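Local coordinates for putative short-chain dehydrogenase/reductase (Burkholderia xenovorans, PDB 5JY1), which binds NAD and is probably an oxidoreductase of the short-chain dehydrogenase/reductase family, perhaps acting as a 3-oxoacyl-[acyl-carrier-protein] reductase, at residues A[16-21]-A[79-84]; A[32-37]-A[92-97]; A[125-130]-A[169-174]; A[133-138]-A[185-190]. All coordinates share one frame; numbering follows the deposited sequence. Where two conformers were deposited one is given.

Contact 1. Residues A[16-21]-A[79-84]; sequences VALVTG and EAAVRS. With NAD (nicotinamide-adenine-dinucleotide), chain E.
Leu-18 lays its CD1 methyl over the turn of helix 75-89 at Ala-81 and Val-82. CD1 is 3.8 Å from the carbonyl O of Ala-81 and 4.0 Å from the CB of the same residue. On the next residue the methyl CG2 of Val-82 lies 4.3 Å from Leu-18 CD1. One branch of the leucine therefore does the touching, partly against backbone and partly against small side chains. Its CG stands anti to the backbone N (chi1 -176°), which carries the branched end from the strand to the helix. No hydrogen bond crosses here; the contact is van der Waals, buried and small, at 88 Å² for both sides together.

Strand 16-20 is the first strand of the Rossmann fold. It runs into Gly-21, whose carbonyl O is 3.4 Å from C4B of the adenosine ribose of NAD. The positive phi of Gly-21 suits a glycine. Thr-20 OG1 receives hydrogen bonds from the backbone N of Asn-98 and Ala-99. Strand 16-20 lies between strands 40-45 and 94-97, with helix 75-89 on the Leu-18 side of the sheet and Phe-34 of helix 25-36 against Ala-17 and Val-19.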
# COMPACT_ATOMS: atom_id res chain seq x y z
N VAL A 16 -19.69 -25.46 6.36
CA VAL A 16 -19.00 -26.43 5.52
C VAL A 16 -17.90 -25.70 4.77
O VAL A 16 -18.13 -24.61 4.23
CB VAL A 16 -19.98 -27.11 4.53
CG1 VAL A 16 -19.27 -28.14 3.67
CG2 VAL A 16 -21.14 -27.75 5.30
N ALA A 17 -16.69 -26.28 4.77
CA ALA A 17 -15.51 -25.65 4.18
C ALA A 17 -14.87 -26.57 3.16
O ALA A 17 -14.86 -27.79 3.33
CB ALA A 17 -14.47 -25.27 5.26
N LEU A 18 -14.35 -25.99 2.08
CA LEU A 18 -13.55 -26.72 1.11
C LEU A 18 -12.18 -26.06 1.03
O LEU A 18 -12.08 -24.86 0.76
CB LEU A 18 -14.23 -26.76 -0.26
CG LEU A 18 -13.57 -27.57 -1.38
CD1 LEU A 18 -14.61 -27.96 -2.41
CD2 LEU A 18 -12.45 -26.76 -2.08
N VAL A 19 -11.13 -26.85 1.25
CA VAL A 19 -9.74 -26.38 1.26
C VAL A 19 -8.98 -27.12 0.18
O VAL A 19 -8.83 -28.35 0.25
CB VAL A 19 -9.09 -26.59 2.64
CG1 VAL A 19 -7.67 -26.05 2.65
CG2 VAL A 19 -9.95 -25.96 3.75
N THR A 20 -8.49 -26.39 -0.83
CA THR A 20 -7.71 -27.05 -1.87
C THR A 20 -6.28 -27.28 -1.39
O THR A 20 -5.74 -26.51 -0.60
CB THR A 20 -7.70 -26.23 -3.18
OG1 THR A 20 -6.94 -25.03 -3.03
CG2 THR A 20 -9.12 -25.89 -3.61
N GLY A 21 -5.68 -28.37 -1.87
CA GLY A 21 -4.34 -28.72 -1.46
C GLY A 21 -4.21 -29.01 0.02
O GLY A 21 -3.15 -28.75 0.60
N GLU A 79 -15.44 -28.08 -9.98
CA GLU A 79 -16.90 -28.00 -9.91
C GLU A 79 -17.49 -29.26 -9.29
O GLU A 79 -18.43 -29.19 -8.50
CB GLU A 79 -17.48 -27.75 -11.30
CG GLU A 79 -17.20 -26.34 -11.81
CD GLU A 79 -17.75 -26.08 -13.19
OE1 GLU A 79 -18.03 -27.05 -13.91
OE2 GLU A 79 -17.89 -24.89 -13.55
N ALA A 80 -16.90 -30.41 -9.60
CA ALA A 80 -17.36 -31.66 -9.01
C ALA A 80 -17.13 -31.67 -7.50
O ALA A 80 -17.98 -32.14 -6.74
CB ALA A 80 -16.67 -32.85 -9.69
N ALA A 81 -15.99 -31.13 -7.05
CA ALA A 81 -15.71 -31.09 -5.62
C ALA A 81 -16.68 -30.16 -4.89
O ALA A 81 -17.10 -30.45 -3.76
CB ALA A 81 -14.27 -30.65 -5.39
N VAL A 82 -17.04 -29.04 -5.51
CA VAL A 82 -18.03 -28.13 -4.91
C VAL A 82 -19.38 -28.82 -4.79
O VAL A 82 -20.06 -28.71 -3.76
CB VAL A 82 -18.11 -26.83 -5.73
CG1 VAL A 82 -19.32 -26.01 -5.31
CG2 VAL A 82 -16.84 -26.00 -5.55
N ARG A 83 -19.80 -29.56 -5.83
CA ARG A 83 -21.04 -30.32 -5.73
C ARG A 83 -20.96 -31.36 -4.63
O ARG A 83 -21.94 -31.59 -3.91
CB ARG A 83 -21.39 -31.01 -7.05
CG ARG A 83 -21.74 -30.05 -8.19
CD ARG A 83 -22.41 -30.79 -9.35
NE ARG A 83 -21.54 -31.79 -9.96
CZ ARG A 83 -20.63 -31.53 -10.90
NH1 ARG A 83 -20.46 -30.29 -11.35
NH2 ARG A 83 -19.89 -32.52 -11.39
N SER A 84 -19.81 -32.03 -4.50
CA SER A 84 -19.64 -33.02 -3.43
C SER A 84 -19.84 -32.40 -2.06
O SER A 84 -20.49 -33.00 -1.18
CB SER A 84 -18.27 -33.68 -3.53
OG SER A 84 -18.13 -34.42 -4.73
PA NAD E . 2.75 -27.22 -0.08
O1A NAD E . 3.66 -27.43 -1.25
O2A NAD E . 3.34 -27.68 1.25
O5B NAD E . 1.28 -27.96 -0.33
C5B NAD E . 0.72 -27.81 -1.59
C4B NAD E . -0.56 -28.74 -1.67
O4B NAD E . -1.15 -28.52 -2.79
C3B NAD E . -0.08 -30.23 -1.70
O3B NAD E . -0.83 -31.00 -0.80
C2B NAD E . -0.34 -30.64 -3.13
O2B NAD E . -0.48 -32.13 -3.26
C1B NAD E . -1.45 -29.98 -3.41
N9A NAD E . -1.64 -29.85 -4.84
C8A NAD E . -0.69 -29.63 -5.75
N7A NAD E . -1.26 -29.57 -6.93
C5A NAD E . -2.57 -29.76 -6.77
C6A NAD E . -3.61 -29.80 -7.69
N6A NAD E . -3.73 -29.66 -9.14
N1A NAD E . -4.85 -30.00 -7.28
C2A NAD E . -5.10 -30.17 -5.94
N3A NAD E . -4.09 -30.14 -5.03
C4A NAD E . -2.81 -29.92 -5.47
O3 NAD E . 2.39 -25.60 -0.01
PN NAD E . 2.46 -24.59 1.26
O1N NAD E . 3.91 -24.24 1.54
O2N NAD E . 1.81 -25.17 2.54
O5D NAD E . 1.69 -23.20 0.79
C5D NAD E . 0.26 -23.20 0.71
C4D NAD E . -0.24 -21.82 0.16
O4D NAD E . 0.36 -20.83 0.81
C3D NAD E . 0.18 -21.69 -1.31
O3D NAD E . -0.75 -21.03 -2.02
C2D NAD E . 1.49 -20.86 -1.22
O2D NAD E . 1.71 -20.23 -2.55
C1D NAD E . 1.23 -19.99 -0.26
N1N NAD E . 2.43 -19.50 0.40
C2N NAD E . 3.08 -20.26 1.31
C3N NAD E . 4.24 -19.79 1.94
C7N NAD E . 4.97 -20.64 2.96
O7N NAD E . 5.87 -20.15 3.64
N7N NAD E . 4.64 -22.00 3.13
C4N NAD E . 4.71 -18.55 1.64
C5N NAD E . 4.06 -17.78 0.73
C6N NAD E . 2.90 -18.26 0.11

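Contact 2. Residues A[32-37]-A[92-97]; sequences RSFGNE and LDILVN
Phe-34 reaches from helix 25-36 to strand 94-97 and meets two branched side chains with one corner of its ring. Atom CE2 is 3.5 Å from CG2 of Val-96 and 3.7 Å from CG2 of Ile-94. Atom CZ follows at 3.8 Å from CG2 of Val-96. Both methyls approach the ring obliquely.

The CA-CB bond of Phe-34 already heads for the strand. On the strand, the torsions explain which methyls are used. In Val-96 it is CG1 that lies anti to the backbone N (chi1 180°), while CG2 sits beside that N and takes the ring. Ile-94 offers its CG2 from the other position, anti to the backbone N. Two CG2 methyls in different settings thus converge on one ring carbon, CE2. Leu-95, between them, points away from Phe-34, and its side chain touches Ala-130 of helix 113-141.

Ala-17 of strand 16-20 and Val-236 and Ala-239 of helix 227-239 also pack on Phe-34. This is a helix-on-sheet contact of the Rossmann fold. No hydrogen bond crosses it, so buried apolar fit alone joins these two segments, without a directional bond to fix the ring.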
# COMPACT_ATOMS: atom_id res chain seq x y z
N ARG A 32 -7.23 -28.80 9.50
CA ARG A 32 -7.32 -29.30 10.87
C ARG A 32 -7.86 -28.23 11.82
O ARG A 32 -8.65 -28.54 12.72
CB ARG A 32 -5.95 -29.80 11.33
CG ARG A 32 -5.56 -31.15 10.74
CD ARG A 32 -4.07 -31.43 10.90
NE ARG A 32 -3.67 -31.37 12.31
CZ ARG A 32 -3.50 -32.43 13.09
NH1 ARG A 32 -3.68 -33.66 12.61
NH2 ARG A 32 -3.14 -32.27 14.35
N SER A 33 -7.44 -26.97 11.63
CA SER A 33 -7.98 -25.88 12.45
C SER A 33 -9.48 -25.73 12.25
O SER A 33 -10.22 -25.55 13.21
CB SER A 33 -7.27 -24.56 12.12
OG SER A 33 -5.88 -24.68 12.30
N PHE A 34 -9.93 -25.80 10.99
CA PHE A 34 -11.36 -25.73 10.70
C PHE A 34 -12.11 -26.89 11.35
O PHE A 34 -13.22 -26.71 11.87
CB PHE A 34 -11.60 -25.76 9.19
CG PHE A 34 -11.31 -24.47 8.47
CD1 PHE A 34 -10.74 -23.39 9.13
CD2 PHE A 34 -11.63 -24.34 7.13
CE1 PHE A 34 -10.49 -22.20 8.44
CE2 PHE A 34 -11.40 -23.15 6.45
CZ PHE A 34 -10.82 -22.09 7.11
N GLY A 35 -11.55 -28.09 11.29
CA GLY A 35 -12.22 -29.23 11.89
C GLY A 35 -12.43 -29.05 13.38
O GLY A 35 -13.48 -29.41 13.92
N ASN A 36 -11.44 -28.48 14.07
CA ASN A 36 -11.55 -28.27 15.51
C ASN A 36 -12.52 -27.14 15.86
O ASN A 36 -12.96 -27.06 17.01
CB ASN A 36 -10.17 -27.98 16.11
CG ASN A 36 -9.28 -29.22 16.14
OD1 ASN A 36 -9.76 -30.34 16.35
ND2 ASN A 36 -7.99 -29.02 15.93
N GLU A 37 -12.87 -26.28 14.91
CA GLU A 37 -13.88 -25.26 15.13
C GLU A 37 -15.27 -25.70 14.68
O GLU A 37 -16.19 -24.87 14.65
CB GLU A 37 -13.49 -23.96 14.42
CG GLU A 37 -12.23 -23.33 14.97
CD GLU A 37 -12.35 -22.92 16.43
OE1 GLU A 37 -13.47 -22.58 16.88
OE2 GLU A 37 -11.32 -22.93 17.13
N LEU A 92 -21.85 -25.04 0.99
CA LEU A 92 -20.41 -24.76 0.90
C LEU A 92 -20.22 -23.31 1.33
O LEU A 92 -20.24 -22.40 0.50
CB LEU A 92 -19.84 -25.02 -0.50
CG LEU A 92 -18.33 -24.73 -0.56
CD1 LEU A 92 -17.57 -25.46 0.56
CD2 LEU A 92 -17.77 -25.08 -1.94
N ASP A 93 -20.04 -23.12 2.63
CA ASP A 93 -20.01 -21.79 3.23
C ASP A 93 -18.66 -21.11 3.12
O ASP A 93 -18.61 -19.88 3.08
CB ASP A 93 -20.38 -21.89 4.71
CG ASP A 93 -21.68 -22.62 4.93
OD1 ASP A 93 -22.74 -21.97 4.82
OD2 ASP A 93 -21.65 -23.85 5.20
N ILE A 94 -17.58 -21.89 3.06
CA ILE A 94 -16.21 -21.39 3.19
C ILE A 94 -15.34 -22.04 2.13
O ILE A 94 -15.30 -23.27 2.03
CB ILE A 94 -15.64 -21.71 4.59
CG1 ILE A 94 -16.48 -21.09 5.71
CG2 ILE A 94 -14.15 -21.33 4.67
CD1 ILE A 94 -16.37 -21.86 7.02
N LEU A 95 -14.62 -21.23 1.35
CA LEU A 95 -13.68 -21.73 0.35
C LEU A 95 -12.29 -21.20 0.64
O LEU A 95 -12.11 -19.99 0.81
CB LEU A 95 -14.11 -21.32 -1.06
CG LEU A 95 -13.12 -21.61 -2.19
CD1 LEU A 95 -12.99 -23.11 -2.44
CD2 LEU A 95 -13.56 -20.89 -3.47
N VAL A 96 -11.30 -22.10 0.70
CA VAL A 96 -9.90 -21.73 0.89
C VAL A 96 -9.11 -22.22 -0.31
O VAL A 96 -9.03 -23.43 -0.56
CB VAL A 96 -9.33 -22.32 2.20
CG1 VAL A 96 -7.86 -21.91 2.37
CG2 VAL A 96 -10.16 -21.87 3.38
N ASN A 97 -8.51 -21.28 -1.05
CA ASN A 97 -7.79 -21.59 -2.29
C ASN A 97 -6.30 -21.61 -1.97
O ASN A 97 -5.63 -20.58 -1.96
CB ASN A 97 -8.13 -20.58 -3.38
CG ASN A 97 -9.57 -20.71 -3.84
OD1 ASN A 97 -10.02 -21.79 -4.22
ND2 ASN A 97 -10.32 -19.61 -3.76

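Contact 3. Residues A[125-130]-A[169-174]; sequences WATWWA and AGIVGL
Thr-127 is the first residue of 125-130 to meet helix 162-182, where Ile-171 lies against it. Ile-171 was deposited in two conformers; in one of them its CD1 is 3.5 Å from Thr-127 CB, so this approach is not certain. The threonine hydroxyl is hydrogen-bonded to the carbonyl O of Ser-123, one turn earlier in its own helix. With OG1 beside the backbone N (chi1 -65°), CG2 is anti to that N and lies 4.0 Å from CD2 of Leu-174.

The two helices run nearly side by side in the same direction, with segment axes 10.5 Å apart at 22°. In short-chain dehydrogenases this pair of long helices commonly builds the main dimer interface. Here too the second subunit packs on both segments: its Leu-116 on Trp-128, its Thr-166 on Leu-174.

Next, Leu-174 CD1 sits at the edge of the Trp-128 indole, near the ring plane, 3.8 Å from CE3. The other leucine methyl, CD2, rests 3.9 Å from the CA of Trp-128, so the leucine straddles ring and backbone. The indole NE1 is hydrogen-bonded to Asp-113 OD1 of the second subunit. Trp-129 NE1 is bonded to OD2 of the same aspartate.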
# COMPACT_ATOMS: atom_id res chain seq x y z
N TRP A 125 -6.08 -19.51 -12.30
CA TRP A 125 -7.27 -20.15 -12.85
C TRP A 125 -7.95 -21.03 -11.81
O TRP A 125 -9.19 -21.03 -11.70
CB TRP A 125 -6.89 -20.96 -14.08
CG TRP A 125 -6.73 -20.11 -15.31
CD1 TRP A 125 -5.56 -19.67 -15.86
CD2 TRP A 125 -7.79 -19.61 -16.14
NE1 TRP A 125 -5.83 -18.91 -16.99
CE2 TRP A 125 -7.19 -18.87 -17.18
CE3 TRP A 125 -9.18 -19.72 -16.10
CZ2 TRP A 125 -7.94 -18.25 -18.19
CZ3 TRP A 125 -9.93 -19.10 -17.09
CH2 TRP A 125 -9.30 -18.37 -18.12
N ALA A 126 -7.17 -21.78 -11.04
CA ALA A 126 -7.76 -22.61 -9.99
C ALA A 126 -8.61 -21.79 -9.04
O ALA A 126 -9.70 -22.21 -8.65
CB ALA A 126 -6.65 -23.33 -9.22
N THR A 127 -8.10 -20.62 -8.63
CA THR A 127 -8.85 -19.74 -7.73
C THR A 127 -10.10 -19.20 -8.41
O THR A 127 -11.20 -19.22 -7.84
CB THR A 127 -7.95 -18.60 -7.26
OG1 THR A 127 -6.89 -19.14 -6.46
CG2 THR A 127 -8.72 -17.59 -6.44
N TRP A 128 -9.95 -18.72 -9.65
CA TRP A 128 -11.08 -18.24 -10.45
C TRP A 128 -12.19 -19.28 -10.57
O TRP A 128 -13.36 -18.98 -10.32
CB TRP A 128 -10.55 -17.84 -11.83
CG TRP A 128 -11.53 -17.52 -12.95
CD1 TRP A 128 -12.05 -18.39 -13.86
CD2 TRP A 128 -12.00 -16.22 -13.33
NE1 TRP A 128 -12.85 -17.72 -14.76
CE2 TRP A 128 -12.83 -16.38 -14.46
CE3 TRP A 128 -11.79 -14.93 -12.84
CZ2 TRP A 128 -13.47 -15.31 -15.08
CZ3 TRP A 128 -12.43 -13.87 -13.45
CH2 TRP A 128 -13.26 -14.06 -14.56
N TRP A 129 -11.83 -20.51 -10.96
CA TRP A 129 -12.84 -21.55 -11.15
C TRP A 129 -13.52 -21.90 -9.83
O TRP A 129 -14.74 -22.08 -9.78
CB TRP A 129 -12.20 -22.80 -11.75
CG TRP A 129 -11.84 -22.68 -13.19
CD1 TRP A 129 -12.53 -22.01 -14.16
CD2 TRP A 129 -10.69 -23.26 -13.83
NE1 TRP A 129 -11.88 -22.14 -15.37
CE2 TRP A 129 -10.75 -22.90 -15.19
CE3 TRP A 129 -9.62 -24.03 -13.38
CZ2 TRP A 129 -9.78 -23.29 -16.11
CZ3 TRP A 129 -8.65 -24.42 -14.29
CH2 TRP A 129 -8.74 -24.05 -15.64
N ALA A 130 -12.74 -22.02 -8.76
CA ALA A 130 -13.33 -22.42 -7.49
C ALA A 130 -14.21 -21.32 -6.92
O ALA A 130 -15.29 -21.60 -6.39
CB ALA A 130 -12.23 -22.80 -6.50
N ALA A 169 0.09 -12.03 -7.65
CA ALA A 169 -0.40 -10.66 -7.74
C ALA A 169 -1.79 -10.62 -8.39
O ALA A 169 -2.68 -9.89 -7.93
CB ALA A 169 0.59 -9.79 -8.52
N GLY A 170 -1.99 -11.40 -9.45
CA GLY A 170 -3.32 -11.51 -10.04
C GLY A 170 -4.37 -11.94 -9.03
O GLY A 170 -5.51 -11.45 -9.06
N ILE A 171 -4.00 -12.84 -8.12
CA ILE A 171 -4.93 -13.30 -7.08
C ILE A 171 -5.44 -12.12 -6.26
O ILE A 171 -6.61 -12.07 -5.88
CB ILE A 171 -4.25 -14.35 -6.18
CG1 ILE A 171 -3.94 -15.62 -6.97
CG2 ILE A 171 -5.12 -14.66 -4.97
CD1 ILE A 171 -5.17 -16.41 -7.32
N VAL A 172 -4.56 -11.16 -5.96
CA VAL A 172 -4.99 -9.99 -5.19
C VAL A 172 -6.01 -9.17 -5.96
O VAL A 172 -7.02 -8.72 -5.40
CB VAL A 172 -3.77 -9.14 -4.77
CG1 VAL A 172 -4.23 -7.87 -4.06
CG2 VAL A 172 -2.83 -9.95 -3.88
N GLY A 173 -5.78 -8.96 -7.26
CA GLY A 173 -6.75 -8.23 -8.05
C GLY A 173 -8.10 -8.95 -8.11
O GLY A 173 -9.15 -8.31 -8.03
N LEU A 174 -8.07 -10.28 -8.23
CA LEU A 174 -9.30 -11.06 -8.27
C LEU A 174 -10.02 -11.00 -6.92
O LEU A 174 -11.25 -10.88 -6.87
CB LEU A 174 -8.98 -12.50 -8.66
CG LEU A 174 -10.15 -13.49 -8.70
CD1 LEU A 174 -11.26 -12.98 -9.62
CD2 LEU A 174 -9.64 -14.86 -9.15

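Contact 4. Residues A[133-138]-A[185-190]; sequences AAFVPM and FNITVN
Ile-187 drives its CD1 methyl into the angle between Met-138 and Phe-135, and this is the tight part of the contact. CD1 is 3.6 Å from CB of Met-138 and 3.8 Å from CD1 of Phe-135. The isoleucine crosses both side chains at about a right angle. Its CG1 is anti to the carbonyl carbon (chi1 -58°), and the chain is extended beyond it, which brings CD1 to the helix. Met-138 touches mainly through its root. Beyond CG its chain is extended and leads away from strand 187-194, and SD keeps 4.2 Å from CG2 of Ile-187.

The aromatic pair is in similar contact but meets obliquely. The ring centroids of Phe-135 and Phe-185 are 5.9 Å apart and the planes stand at 61°. CE2 of Phe-185 comes to the edge of the Phe-135 ring, 3.8 Å from CZ. Phe-135 is also stacked on Trp-182. Glu-109 of the second subunit packs on Phe-135, and Glu-273 of that subunit on Phe-185. The loose side lies at Val-136, which is exposed and points away from the strand, and at partly exposed Asn-186.

The helix is kinked at Pro-137, whose N cannot bond to the preceding turn. Helix 113-141 here covers the start of strand 187-194, next to strand 144-149, with Trp-182 of helix 162-182 also on Ile-187 and helix 75-89 against Ala-133 and Pro-137.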
# COMPACT_ATOMS: atom_id res chain seq x y z
N ALA A 133 -17.50 -21.34 -8.82
CA ALA A 133 -18.32 -22.51 -8.51
C ALA A 133 -18.92 -22.42 -7.11
O ALA A 133 -20.11 -22.69 -6.92
CB ALA A 133 -17.51 -23.79 -8.66
N ALA A 134 -18.10 -22.04 -6.12
CA ALA A 134 -18.60 -21.90 -4.75
C ALA A 134 -19.59 -20.76 -4.62
O ALA A 134 -20.48 -20.79 -3.76
CB ALA A 134 -17.42 -21.70 -3.79
N PHE A 135 -19.46 -19.74 -5.47
CA PHE A 135 -20.39 -18.61 -5.48
C PHE A 135 -21.85 -19.05 -5.59
O PHE A 135 -22.73 -18.39 -5.02
CB PHE A 135 -20.02 -17.69 -6.65
CG PHE A 135 -21.01 -16.60 -6.92
CD1 PHE A 135 -21.05 -15.46 -6.13
CD2 PHE A 135 -21.86 -16.69 -8.02
CE1 PHE A 135 -21.94 -14.44 -6.41
CE2 PHE A 135 -22.76 -15.67 -8.30
CZ PHE A 135 -22.80 -14.55 -7.51
N VAL A 136 -22.14 -20.12 -6.32
CA VAL A 136 -23.53 -20.50 -6.58
C VAL A 136 -24.22 -20.87 -5.27
O VAL A 136 -25.24 -20.24 -4.93
CB VAL A 136 -23.62 -21.62 -7.63
CG1 VAL A 136 -25.06 -22.08 -7.82
CG2 VAL A 136 -23.01 -21.13 -8.95
N PRO A 137 -23.73 -21.84 -4.48
CA PRO A 137 -24.40 -22.09 -3.20
C PRO A 137 -24.28 -20.94 -2.20
O PRO A 137 -25.19 -20.76 -1.38
CB PRO A 137 -23.71 -23.36 -2.68
CG PRO A 137 -22.37 -23.36 -3.36
CD PRO A 137 -22.64 -22.81 -4.72
N MET A 138 -23.19 -20.17 -2.24
CA MET A 138 -23.04 -19.04 -1.32
C MET A 138 -24.06 -17.95 -1.61
O MET A 138 -24.68 -17.41 -0.68
CB MET A 138 -21.62 -18.47 -1.40
CG MET A 138 -20.54 -19.37 -0.85
SD MET A 138 -18.93 -18.61 -1.11
CE MET A 138 -17.84 -19.83 -0.38
N PHE A 185 -24.25 -10.04 -1.39
CA PHE A 185 -24.80 -11.32 -0.95
C PHE A 185 -24.22 -11.78 0.38
O PHE A 185 -24.36 -12.96 0.72
CB PHE A 185 -24.53 -12.40 -2.00
CG PHE A 185 -25.15 -12.13 -3.35
CD1 PHE A 185 -26.51 -11.91 -3.48
CD2 PHE A 185 -24.36 -12.14 -4.49
CE1 PHE A 185 -27.09 -11.69 -4.74
CE2 PHE A 185 -24.93 -11.93 -5.75
CZ PHE A 185 -26.29 -11.70 -5.87
N ASN A 186 -23.54 -10.90 1.12
CA ASN A 186 -22.86 -11.27 2.37
C ASN A 186 -21.81 -12.35 2.11
O ASN A 186 -21.61 -13.26 2.92
CB ASN A 186 -23.86 -11.72 3.44
CG ASN A 186 -23.20 -11.90 4.80
OD1 ASN A 186 -22.22 -11.22 5.12
ND2 ASN A 186 -23.72 -12.84 5.59
N ILE A 187 -21.13 -12.25 0.97
CA ILE A 187 -19.95 -13.06 0.66
C ILE A 187 -18.73 -12.16 0.78
O ILE A 187 -18.58 -11.20 0.02
CB ILE A 187 -20.03 -13.67 -0.75
CG1 ILE A 187 -21.28 -14.55 -0.92
CG2 ILE A 187 -18.76 -14.46 -1.02
CD1 ILE A 187 -21.53 -14.99 -2.39
N THR A 188 -17.85 -12.46 1.72
CA THR A 188 -16.61 -11.71 1.84
C THR A 188 -15.46 -12.46 1.19
O THR A 188 -15.49 -13.69 1.06
CB THR A 188 -16.26 -11.41 3.29
OG1 THR A 188 -15.99 -12.64 3.97
CG2 THR A 188 -17.41 -10.68 3.99
N VAL A 189 -14.45 -11.72 0.75
CA VAL A 189 -13.32 -12.27 0.01
C VAL A 189 -12.07 -11.54 0.47
O VAL A 189 -11.99 -10.31 0.33
CB VAL A 189 -13.49 -12.12 -1.52
CG1 VAL A 189 -12.47 -12.97 -2.27
CG2 VAL A 189 -14.91 -12.49 -1.99
N ASN A 190 -11.12 -12.27 1.03
CA ASN A 190 -9.90 -11.70 1.58
C ASN A 190 -8.72 -12.59 1.20
O ASN A 190 -8.89 -13.75 0.82
CB ASN A 190 -10.01 -11.57 3.11
CG ASN A 190 -11.08 -10.58 3.53
OD1 ASN A 190 -10.87 -9.36 3.47
ND2 ASN A 190 -12.23 -11.09 3.97

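Overall arrangement
Contacts 1, 2 and 4 each join a helix to the parallel seven-stranded sheet of the Rossmann fold, while contact 3 pairs two helices. Along the chain contacts 1 and 2 interlock, and so do contacts 3 and 4; the first pair closes before the second opens. Strands 16-20 and 94-97 are neighbours, so contacts 1 and 2 lie about 10 Å apart between centres. Helix 113-141 serves both contacts 3 and 4, whose centres are about 14 Å apart. Contacts 2 and 3 are the most distant pair, at about 19 Å between centres. Contact 1 reaches the NAD site through Gly-21, whereas contacts 3 and 4 touch the second subunit, spanning cofactor pocket and subunit interface.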